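Local structure of Non-sulfated chondroitin lyase E66 (Autographa californica nucleopolyhedrovirus, 3VSN) at residues 340-345 and 428-433; 362-367 and 388-393; 440-445 and 455-460; 472-477 and 550-555. The protein is a baculovirus envelope chondroitin lyase essential for oral infectivity that may digest the chondroitin sulfate barrier of the host midgut's peritrophic matrix. All coordinates share one frame; numbering follows the deposited sequence.

Contact 1: residues 340-345 and 428-433; sequences VGVTNR and ILVYAK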
# COMPACT_ATOMS: atom_id res chain seq x y z
N VAL A 340 -7.53 -5.83 4.16
CA VAL A 340 -8.46 -4.90 3.52
C VAL A 340 -9.87 -5.48 3.67
O VAL A 340 -10.14 -6.58 3.21
CB VAL A 340 -8.12 -4.66 2.03
CG1 VAL A 340 -9.19 -3.80 1.36
CG2 VAL A 340 -6.74 -4.00 1.90
N GLY A 341 -10.74 -4.73 4.34
CA GLY A 341 -12.12 -5.13 4.55
C GLY A 341 -12.97 -4.81 3.34
O GLY A 341 -12.45 -4.54 2.25
N VAL A 342 -14.29 -4.85 3.53
CA VAL A 342 -15.23 -4.65 2.43
C VAL A 342 -16.33 -3.70 2.89
O VAL A 342 -16.92 -3.88 3.97
CB VAL A 342 -15.83 -6.00 1.96
CG1 VAL A 342 -16.67 -5.82 0.70
CG2 VAL A 342 -14.74 -7.03 1.69
N THR A 343 -16.59 -2.66 2.10
CA THR A 343 -17.75 -1.79 2.30
C THR A 343 -18.45 -1.59 0.97
O THR A 343 -17.80 -1.49 -0.07
CB THR A 343 -17.38 -0.43 2.94
OG1 THR A 343 -18.53 0.44 2.94
CG2 THR A 343 -16.24 0.26 2.18
N ASN A 344 -19.78 -1.53 0.99
CA ASN A 344 -20.56 -1.22 -0.22
C ASN A 344 -20.21 0.15 -0.83
O ASN A 344 -20.52 0.41 -1.99
CB ASN A 344 -22.06 -1.31 0.07
CG ASN A 344 -22.47 -0.47 1.27
OD1 ASN A 344 -22.68 -0.99 2.36
ND2 ASN A 344 -22.55 0.84 1.07
N ARG A 345 -19.57 1.02 -0.04
CA ARG A 345 -19.14 2.35 -0.50
C ARG A 345 -17.93 2.35 -1.43
O ARG A 345 -17.70 3.32 -2.16
CB ARG A 345 -18.84 3.26 0.69
CG ARG A 345 -20.05 3.72 1.48
CD ARG A 345 -19.64 4.78 2.49
NE ARG A 345 -18.63 4.28 3.42
CZ ARG A 345 -18.90 3.68 4.57
NH1 ARG A 345 -20.15 3.51 4.97
NH2 ARG A 345 -17.90 3.25 5.34
N ILE A 428 -10.70 -7.68 12.95
CA ILE A 428 -11.52 -7.18 11.85
C ILE A 428 -12.58 -8.22 11.49
O ILE A 428 -12.28 -9.41 11.37
CB ILE A 428 -10.66 -6.74 10.64
CG1 ILE A 428 -11.54 -6.21 9.50
CG2 ILE A 428 -9.72 -7.85 10.16
CD1 ILE A 428 -10.79 -5.39 8.47
N LEU A 429 -13.81 -7.76 11.35
CA LEU A 429 -14.97 -8.61 11.10
C LEU A 429 -15.62 -8.16 9.81
O LEU A 429 -16.09 -7.02 9.71
CB LEU A 429 -15.97 -8.49 12.26
CG LEU A 429 -17.30 -9.24 12.15
CD1 LEU A 429 -17.08 -10.74 11.97
CD2 LEU A 429 -18.17 -8.96 13.37
N VAL A 430 -15.63 -9.05 8.82
CA VAL A 430 -16.09 -8.72 7.47
C VAL A 430 -17.27 -9.61 7.08
O VAL A 430 -17.21 -10.83 7.23
CB VAL A 430 -14.97 -8.88 6.42
CG1 VAL A 430 -15.48 -8.55 5.02
CG2 VAL A 430 -13.76 -8.02 6.77
N TYR A 431 -18.32 -8.98 6.58
CA TYR A 431 -19.43 -9.67 5.93
C TYR A 431 -19.44 -9.16 4.50
O TYR A 431 -19.62 -7.96 4.27
CB TYR A 431 -20.75 -9.36 6.64
CG TYR A 431 -22.01 -9.98 6.05
CD1 TYR A 431 -21.97 -11.17 5.30
CD2 TYR A 431 -23.26 -9.40 6.29
CE1 TYR A 431 -23.14 -11.73 4.79
CE2 TYR A 431 -24.42 -9.95 5.78
CZ TYR A 431 -24.36 -11.12 5.04
OH TYR A 431 -25.52 -11.66 4.54
N ALA A 432 -19.22 -10.06 3.56
CA ALA A 432 -19.09 -9.68 2.16
C ALA A 432 -19.80 -10.65 1.23
O ALA A 432 -19.92 -11.84 1.53
CB ALA A 432 -17.62 -9.56 1.79
N LYS A 433 -20.28 -10.12 0.11
CA LYS A 433 -20.80 -10.94 -0.98
C LYS A 433 -20.40 -10.30 -2.31
O LYS A 433 -20.55 -9.08 -2.50
CB LYS A 433 -22.32 -11.11 -0.88
CG LYS A 433 -22.90 -12.09 -1.89
CD LYS A 433 -24.40 -12.28 -1.70
CE LYS A 433 -24.94 -13.39 -2.60
NZ LYS A 433 -26.40 -13.58 -2.40

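Contact 2: residues 362-367 and 388-393; sequences WTMARR and GIILQS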
# COMPACT_ATOMS: atom_id res chain seq x y z
N TRP A 362 -7.11 -9.35 -3.44
CA TRP A 362 -7.58 -8.08 -2.88
C TRP A 362 -8.64 -8.22 -1.82
O TRP A 362 -8.81 -7.33 -0.99
CB TRP A 362 -8.13 -7.19 -3.99
CG TRP A 362 -7.08 -6.53 -4.87
CD1 TRP A 362 -5.78 -6.95 -5.11
CD2 TRP A 362 -7.26 -5.32 -5.67
NE1 TRP A 362 -5.14 -6.09 -5.98
CE2 TRP A 362 -5.98 -5.09 -6.36
CE3 TRP A 362 -8.30 -4.43 -5.88
CZ2 TRP A 362 -5.78 -4.02 -7.21
CZ3 TRP A 362 -8.09 -3.35 -6.75
CH2 TRP A 362 -6.86 -3.15 -7.40
N THR A 363 -9.37 -9.33 -1.85
CA THR A 363 -10.53 -9.50 -0.97
C THR A 363 -10.32 -10.51 0.15
O THR A 363 -11.04 -10.49 1.15
CB THR A 363 -11.78 -9.92 -1.77
OG1 THR A 363 -11.52 -11.13 -2.48
CG2 THR A 363 -12.18 -8.82 -2.75
N MET A 364 -9.35 -11.40 -0.01
CA MET A 364 -9.23 -12.54 0.90
C MET A 364 -7.83 -12.80 1.46
O MET A 364 -7.63 -13.79 2.16
CB MET A 364 -9.80 -13.80 0.25
CG MET A 364 -11.31 -13.79 0.11
SD MET A 364 -11.95 -15.26 -0.72
CE MET A 364 -11.66 -14.84 -2.44
N ALA A 365 -6.87 -11.93 1.16
CA ALA A 365 -5.53 -12.06 1.76
C ALA A 365 -5.63 -11.92 3.27
O ALA A 365 -6.11 -10.91 3.78
CB ALA A 365 -4.56 -11.03 1.19
N ARG A 366 -5.21 -12.97 3.98
CA ARG A 366 -5.18 -13.00 5.44
C ARG A 366 -3.83 -13.56 5.85
O ARG A 366 -3.70 -14.75 6.13
CB ARG A 366 -6.33 -13.86 6.00
CG ARG A 366 -7.72 -13.46 5.54
CD ARG A 366 -8.16 -12.13 6.12
NE ARG A 366 -9.57 -11.85 5.85
CZ ARG A 366 -10.02 -11.18 4.79
NH1 ARG A 366 -9.17 -10.71 3.88
NH2 ARG A 366 -11.32 -10.99 4.64
N ARG A 367 -2.83 -12.69 5.85
CA ARG A 367 -1.43 -13.12 5.91
C ARG A 367 -0.60 -12.17 6.77
O ARG A 367 -0.86 -10.96 6.82
CB ARG A 367 -0.87 -13.21 4.48
CG ARG A 367 0.64 -13.44 4.37
CD ARG A 367 1.08 -14.85 4.75
NE ARG A 367 2.54 -14.92 4.79
CZ ARG A 367 3.32 -15.18 3.74
NH1 ARG A 367 2.78 -15.42 2.54
NH2 ARG A 367 4.64 -15.20 3.88
N GLY A 388 -5.48 -17.28 3.28
CA GLY A 388 -6.79 -16.65 3.40
C GLY A 388 -7.68 -16.75 2.17
O GLY A 388 -8.89 -16.63 2.28
N ILE A 389 -7.09 -16.94 0.99
CA ILE A 389 -7.87 -17.00 -0.26
C ILE A 389 -8.74 -18.26 -0.32
O ILE A 389 -8.27 -19.37 -0.07
CB ILE A 389 -6.98 -16.87 -1.52
CG1 ILE A 389 -6.34 -15.47 -1.58
CG2 ILE A 389 -7.79 -17.14 -2.79
CD1 ILE A 389 -5.49 -15.18 -2.81
N ILE A 390 -10.02 -18.06 -0.62
CA ILE A 390 -10.95 -19.17 -0.83
C ILE A 390 -10.96 -19.49 -2.32
O ILE A 390 -11.28 -18.62 -3.14
CB ILE A 390 -12.38 -18.85 -0.34
CG1 ILE A 390 -12.38 -18.47 1.15
CG2 ILE A 390 -13.31 -20.05 -0.57
CD1 ILE A 390 -13.67 -17.84 1.63
N LEU A 391 -10.61 -20.73 -2.66
CA LEU A 391 -10.57 -21.18 -4.06
C LEU A 391 -11.84 -21.94 -4.41
O LEU A 391 -12.34 -22.73 -3.61
CB LEU A 391 -9.36 -22.08 -4.31
CG LEU A 391 -7.95 -21.53 -4.05
CD1 LEU A 391 -6.92 -22.61 -4.32
CD2 LEU A 391 -7.67 -20.29 -4.89
N GLN A 392 -12.34 -21.71 -5.62
CA GLN A 392 -13.58 -22.32 -6.09
C GLN A 392 -13.33 -23.38 -7.15
O GLN A 392 -14.26 -24.06 -7.59
CB GLN A 392 -14.54 -21.25 -6.63
CG GLN A 392 -15.06 -20.28 -5.58
CD GLN A 392 -16.09 -19.33 -6.14
OE1 GLN A 392 -17.04 -19.74 -6.82
NE2 GLN A 392 -15.93 -18.04 -5.84
N SER A 393 -12.08 -23.52 -7.55
CA SER A 393 -11.66 -24.55 -8.50
C SER A 393 -10.26 -25.05 -8.11
O SER A 393 -9.60 -24.44 -7.26
CB SER A 393 -11.65 -23.99 -9.93
OG SER A 393 -10.74 -22.91 -10.04

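Contact 3: residues 440-445 and 455-460; sequences LQFKSC and QLYYNI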
# COMPACT_ATOMS: atom_id res chain seq x y z
N LEU A 440 -19.91 -15.51 -4.29
CA LEU A 440 -19.14 -15.83 -3.08
C LEU A 440 -19.53 -14.89 -1.95
O LEU A 440 -19.57 -13.67 -2.12
CB LEU A 440 -17.63 -15.73 -3.33
CG LEU A 440 -16.70 -15.90 -2.12
CD1 LEU A 440 -16.66 -17.34 -1.64
CD2 LEU A 440 -15.31 -15.38 -2.44
N GLN A 441 -19.83 -15.48 -0.80
CA GLN A 441 -20.10 -14.72 0.41
C GLN A 441 -19.37 -15.38 1.58
O GLN A 441 -19.05 -16.57 1.53
CB GLN A 441 -21.60 -14.65 0.70
CG GLN A 441 -22.25 -16.00 0.99
CD GLN A 441 -23.70 -15.85 1.42
OE1 GLN A 441 -23.99 -15.40 2.52
NE2 GLN A 441 -24.61 -16.24 0.54
N PHE A 442 -19.09 -14.58 2.61
CA PHE A 442 -18.53 -15.12 3.85
C PHE A 442 -18.67 -14.15 5.02
O PHE A 442 -18.89 -12.95 4.83
CB PHE A 442 -17.05 -15.54 3.68
CG PHE A 442 -16.14 -14.45 3.15
CD1 PHE A 442 -15.79 -13.36 3.94
CD2 PHE A 442 -15.60 -14.55 1.87
CE1 PHE A 442 -14.94 -12.37 3.45
CE2 PHE A 442 -14.75 -13.56 1.38
CZ PHE A 442 -14.42 -12.48 2.17
N LYS A 443 -18.55 -14.70 6.22
CA LYS A 443 -18.24 -13.90 7.40
C LYS A 443 -16.78 -14.21 7.73
O LYS A 443 -16.39 -15.37 7.81
CB LYS A 443 -19.15 -14.26 8.57
CG LYS A 443 -20.62 -13.87 8.37
CD LYS A 443 -20.95 -12.55 9.06
CE LYS A 443 -22.36 -12.08 8.76
NZ LYS A 443 -23.44 -12.92 9.35
N SER A 444 -15.98 -13.16 7.90
CA SER A 444 -14.54 -13.32 8.11
C SER A 444 -14.12 -12.66 9.41
O SER A 444 -14.42 -11.49 9.64
CB SER A 444 -13.76 -12.72 6.93
OG SER A 444 -12.37 -12.72 7.17
N CYS A 445 -13.44 -13.43 10.26
CA CYS A 445 -12.96 -12.96 11.55
C CYS A 445 -11.44 -13.06 11.57
O CYS A 445 -10.90 -14.16 11.48
CB CYS A 445 -13.52 -13.82 12.69
SG CYS A 445 -15.32 -13.97 12.75
N GLN A 455 -7.53 -16.61 12.01
CA GLN A 455 -8.49 -16.41 10.92
C GLN A 455 -9.60 -17.46 10.98
O GLN A 455 -9.33 -18.66 10.97
CB GLN A 455 -7.79 -16.47 9.55
CG GLN A 455 -8.74 -16.42 8.35
CD GLN A 455 -9.51 -15.10 8.24
OE1 GLN A 455 -8.99 -14.04 8.57
NE2 GLN A 455 -10.75 -15.18 7.75
N LEU A 456 -10.84 -16.98 11.05
CA LEU A 456 -12.00 -17.85 10.94
C LEU A 456 -12.90 -17.34 9.83
O LEU A 456 -13.31 -16.18 9.84
CB LEU A 456 -12.79 -17.89 12.27
CG LEU A 456 -14.19 -18.52 12.24
CD1 LEU A 456 -14.15 -20.01 11.93
CD2 LEU A 456 -14.94 -18.27 13.54
N TYR A 457 -13.20 -18.20 8.86
CA TYR A 457 -14.28 -17.94 7.92
C TYR A 457 -15.43 -18.84 8.32
O TYR A 457 -15.23 -20.03 8.57
CB TYR A 457 -13.89 -18.30 6.49
CG TYR A 457 -12.98 -17.36 5.74
CD1 TYR A 457 -13.41 -16.11 5.31
CD2 TYR A 457 -11.69 -17.77 5.39
CE1 TYR A 457 -12.57 -15.27 4.58
CE2 TYR A 457 -10.85 -16.95 4.67
CZ TYR A 457 -11.29 -15.70 4.26
OH TYR A 457 -10.43 -14.89 3.54
N TYR A 458 -16.64 -18.29 8.38
CA TYR A 458 -17.84 -19.11 8.50
C TYR A 458 -18.93 -18.59 7.58
O TYR A 458 -18.81 -17.48 7.04
CB TYR A 458 -18.31 -19.20 9.96
CG TYR A 458 -18.83 -17.91 10.55
CD1 TYR A 458 -17.97 -17.03 11.21
CD2 TYR A 458 -20.18 -17.58 10.46
CE1 TYR A 458 -18.45 -15.85 11.77
CE2 TYR A 458 -20.67 -16.40 11.01
CZ TYR A 458 -19.80 -15.54 11.66
OH TYR A 458 -20.28 -14.36 12.20
N ASN A 459 -19.98 -19.38 7.39
CA ASN A 459 -21.04 -19.07 6.43
C ASN A 459 -20.49 -18.76 5.03
O ASN A 459 -20.98 -17.85 4.35
CB ASN A 459 -21.94 -17.94 6.93
CG ASN A 459 -22.77 -18.34 8.14
OD1 ASN A 459 -22.75 -19.49 8.58
ND2 ASN A 459 -23.50 -17.38 8.69
N ILE A 460 -19.45 -19.50 4.63
CA ILE A 460 -18.92 -19.41 3.27
C ILE A 460 -19.96 -20.00 2.32
O ILE A 460 -20.41 -21.14 2.51
CB ILE A 460 -17.60 -20.20 3.10
CG1 ILE A 460 -16.50 -19.65 4.02
CG2 ILE A 460 -17.13 -20.18 1.65
CD1 ILE A 460 -15.29 -20.57 4.13
O HOH W 1 -22.12 -15.29 4.64
O HOH W 2 -23.59 -14.96 7.08

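Contact 4: residues 472-477 and 550-555; sequences GRVIVL and ASACYK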
# COMPACT_ATOMS: atom_id res chain seq x y z
N GLY A 472 -14.56 -26.61 -2.71
CA GLY A 472 -13.76 -25.40 -2.52
C GLY A 472 -12.63 -25.68 -1.54
O GLY A 472 -12.52 -26.78 -1.00
N ARG A 473 -11.79 -24.68 -1.31
CA ARG A 473 -10.72 -24.79 -0.32
C ARG A 473 -10.27 -23.43 0.16
O ARG A 473 -10.32 -22.45 -0.59
CB ARG A 473 -9.51 -25.57 -0.87
CG ARG A 473 -9.14 -25.23 -2.31
CD ARG A 473 -9.67 -26.30 -3.25
NE ARG A 473 -8.98 -27.56 -3.02
CZ ARG A 473 -9.46 -28.76 -3.31
NH1 ARG A 473 -10.66 -28.90 -3.86
NH2 ARG A 473 -8.73 -29.83 -3.06
N VAL A 474 -9.84 -23.38 1.41
CA VAL A 474 -9.31 -22.16 1.99
C VAL A 474 -7.82 -22.34 2.15
O VAL A 474 -7.37 -23.29 2.81
CB VAL A 474 -9.97 -21.84 3.35
CG1 VAL A 474 -9.41 -20.55 3.93
CG2 VAL A 474 -11.49 -21.75 3.19
N ILE A 475 -7.05 -21.45 1.54
CA ILE A 475 -5.59 -21.53 1.60
C ILE A 475 -5.10 -21.11 2.99
O ILE A 475 -5.45 -20.03 3.48
CB ILE A 475 -4.93 -20.68 0.50
CG1 ILE A 475 -5.37 -21.19 -0.88
CG2 ILE A 475 -3.40 -20.71 0.62
CD1 ILE A 475 -4.90 -20.34 -2.04
N VAL A 476 -4.31 -21.98 3.61
CA VAL A 476 -3.70 -21.69 4.91
C VAL A 476 -2.26 -21.18 4.71
O VAL A 476 -1.86 -20.18 5.32
CB VAL A 476 -3.74 -22.94 5.83
CG1 VAL A 476 -2.99 -22.69 7.13
CG2 VAL A 476 -5.18 -23.33 6.12
N LEU A 477 -1.49 -21.87 3.87
CA LEU A 477 -0.13 -21.48 3.53
C LEU A 477 0.10 -21.72 2.05
O LEU A 477 -0.38 -22.72 1.50
CB LEU A 477 0.91 -22.28 4.32
CG LEU A 477 1.81 -21.67 5.41
CD1 LEU A 477 3.04 -22.55 5.60
CD2 LEU A 477 2.22 -20.23 5.14
N ALA A 550 -20.30 -23.32 4.94
CA ALA A 550 -18.92 -23.81 4.99
C ALA A 550 -18.08 -22.96 5.94
O ALA A 550 -18.33 -21.77 6.10
CB ALA A 550 -18.30 -23.85 3.60
N SER A 551 -17.09 -23.58 6.57
CA SER A 551 -16.21 -22.88 7.52
C SER A 551 -14.77 -23.39 7.47
O SER A 551 -14.51 -24.53 7.08
CB SER A 551 -16.78 -22.98 8.94
OG SER A 551 -17.13 -24.31 9.28
N ALA A 552 -13.84 -22.53 7.87
CA ALA A 552 -12.43 -22.89 7.95
C ALA A 552 -11.76 -22.01 9.01
O ALA A 552 -12.15 -20.86 9.19
CB ALA A 552 -11.75 -22.71 6.60
N CYS A 553 -10.76 -22.55 9.69
CA CYS A 553 -10.12 -21.83 10.79
C CYS A 553 -8.67 -22.23 10.95
O CYS A 553 -8.35 -23.41 11.07
CB CYS A 553 -10.89 -22.06 12.10
SG CYS A 553 -10.43 -20.94 13.44
N TYR A 554 -7.78 -21.23 10.96
CA TYR A 554 -6.36 -21.49 11.12
C TYR A 554 -5.69 -20.31 11.81
O TYR A 554 -6.29 -19.25 11.98
CB TYR A 554 -5.71 -21.76 9.75
CG TYR A 554 -5.67 -20.55 8.83
CD1 TYR A 554 -4.58 -19.69 8.82
CD2 TYR A 554 -6.74 -20.28 7.96
CE1 TYR A 554 -4.54 -18.58 7.98
CE2 TYR A 554 -6.71 -19.18 7.12
CZ TYR A 554 -5.61 -18.34 7.13
OH TYR A 554 -5.57 -17.24 6.29
N LYS A 555 -4.43 -20.49 12.20
CA LYS A 555 -3.63 -19.38 12.69
C LYS A 555 -2.23 -19.44 12.08
O LYS A 555 -1.75 -20.51 11.68
CB LYS A 555 -3.57 -19.36 14.22
CG LYS A 555 -2.68 -20.41 14.85
CD LYS A 555 -2.37 -20.09 16.31
CE LYS A 555 -1.28 -21.02 16.80
NZ LYS A 555 -1.17 -21.08 18.29

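Contact 1: residues 340-345 and 428-433
V342 meets strand 426-434 mainly through its CG2 methyl, which lies between two residues on the same face of that strand. It is 3.7 Å from V430 CG1 and 3.8 Å from A432 CB. The two valines are set roughly perpendicular, branch against branch. V342 CG1 stands anti to its own backbone N (chi1 -173°), which leaves CG2 beside the N, where it meets V430. Alanine suits position 432 because a lone methyl supports the valine while leaving room for both of its branches: V342 CG1 also comes within 4.0 Å of A432 CB.

In a second set of contacts the loop offers only backbone, the CA of G341, to two methyls of the strand. This CA rests 4.1 Å from I428 CD1 and 4.0 Å from V430 CG2. Glycine suits the position because its bare CA can lie this close to both methyls.

No hydrogen bond joins the two segments. Within the loop R345 N donates to T343 OG1 (3.2 Å), forming an ST turn; V342 O is hydrogen-bonded to T417 OG1 of the neighbouring strand 414-421.

All the touching residues are buried. The loop leaves strand 335-340 and runs over one face of the seven-stranded antiparallel sheet, where strand 426-434 lies between strands 414-421 and 440-449.

Contact 2: residues 362-367 and 388-393
M364 and I390 bring the C-terminal part of helix 359-364 against the edge strand 390-391 of a four-stranded antiparallel sheet, within the beta-sandwich region of this lyase. The main apolar contact is made by the thioether. M364 SD is 3.6 Å from I390 CB and nearly as close to CG1 and CD1, so the sulfur rests against the flank of the isoleucine while the methionine runs across it. The methionine chain runs straight through chi2 and then bends at chi3 (-81°), leaving the methyl CE beside the I390 backbone. Nearer the main chain, M364 CB approaches I389 CG1 at 4.3 Å. Methionine suits this place because its long, flexible chain can follow the strand edge, and its sulfur tolerates an N-H: I390 N donates a weak hydrogen bond to SD, 3.4 Å long.

Backbone contacts are tighter. G388 CA makes a CA-H...O contact with M364 O at 3.2 Å. Having no CB, G388 can come this close to that oxygen and also adopt its positive phi (101°); glycine answers both demands. R366 adds its aliphatic part, with CB 3.8 Å from G388 CA.

Beyond the pair, M364 and I390 both touch F442 of strand 440-449. Of the R366 guanidinium, NE is hydrogen-bonded to S444 OG, while NH1 turns back and donates to A365 O at 3.1 Å, the oxygen lying in the guanidinium plane and the nitrogen standing well above the carbonyl plane.

Contact 3: residues 440-445 and 455-460
Y458 lays one face of its ring over the side-chain base of K443, with K443 CB 3.5 Å from the ring centroid in a CH-pi contact. C445 meets the same ring differently: its SG lies at the edge, near the ring plane, 3.8 Å from CE1. The ring reaches both because Y458 CG sits between its backbone N and carbonyl carbon (chi1 67°), which swings it toward the partner strand. The lysine chain bends at chi2 and again at chi4. Its ammonium forms a salt bridge with E574, which also bonds Y458 OH, and makes cation-pi contacts with Y431 and Y590; neighbouring negative charge and rings would be expected to favour keeping this buried lysine charged.

Residues 440-445 and 455-460 lie on the two arms of an antiparallel beta hairpin. K443 with Y458 and C445 with L456 are hydrogen-bonded pairs; between them S444 with Y457 is a non-hydrogen-bonded pair.

On the face bearing S444 and Y457, the tyrosine turns its edge to the face of F442 in a T-shaped stack, with centroids 5.0 Å apart and planes at 68°. S444 OG stands anti to the backbone N (chi1 173°), where Q455 NE2 donates to OG at 3.0 Å in a nearly straight bond, in the plane of the amide. R366 NE is a second donor to that oxygen, and Q455 OE1 is held by T446 OG1. Farther along, N459 and I460 face A550 in a G1 bulge, and one water donates to both Q441 OE1 and N459 O, each at 2.8 Å.

Contact 4: residues 472-477 and 550-555
V474 starts the contact by setting its CG2 methyl 3.6 Å from A552 CB. Its other branch, CG1, lies anti to the backbone N (chi1 -180°) and reaches the Y554 ring more loosely, 4.4 Å from CE2. The small alanine leaves space for the beta-branched valine to settle close to the strand.

At I475 the side chain points away from strand 550-558, and the backbone does the touching: its carbonyl O lies 3.9 Å from Y554 CE2, oblique to the ring. Here two layers of a beta-sandwich face each other, strand 472-480 in a four-stranded sheet and strand 550-558 in a seven-stranded one. The axes of segments 472-475 and 550-555 come within 8.1 Å and run 21° from parallel, and no hydrogen bond passes between these segments.

V476 then covers one face of the tyrosine. Its CA stands almost exactly above the ring centre, 4.3 Å from the centroid, and both methyls flank the base of the ring, CG1 3.8 Å from CD1 and CG2 3.9 Å from CD2. The two side chains run antiparallel, each alongside the other's base. A classic bulge sets V476 and L477 together opposite V536, while Y554 OH bonds to R366 O, giving the buried hydroxyl a partner.

The four contacts form a continuous patch of the beta-sandwich region, away from the catalytic residues. Contacts 1 and 3 share the seven-stranded sheet, where V430 O takes a hydrogen bond from S444 N at 2.7 Å. Through strand 550-558, contact 4 joins that sheet on the hairpin's other arm, Y457 N reaching A552 O at 2.9 Å, while its strand 472-480 belongs to the four-stranded sheet shared with contact 2. Contact 2 touches all the others. G388 O is 2.6 Å from Y457 OH of contact 3, and L391 N is 2.7 Å from R473 O of contact 4. Contacts 1 and 4 do not meet: nearest atoms lie about 11 Å apart.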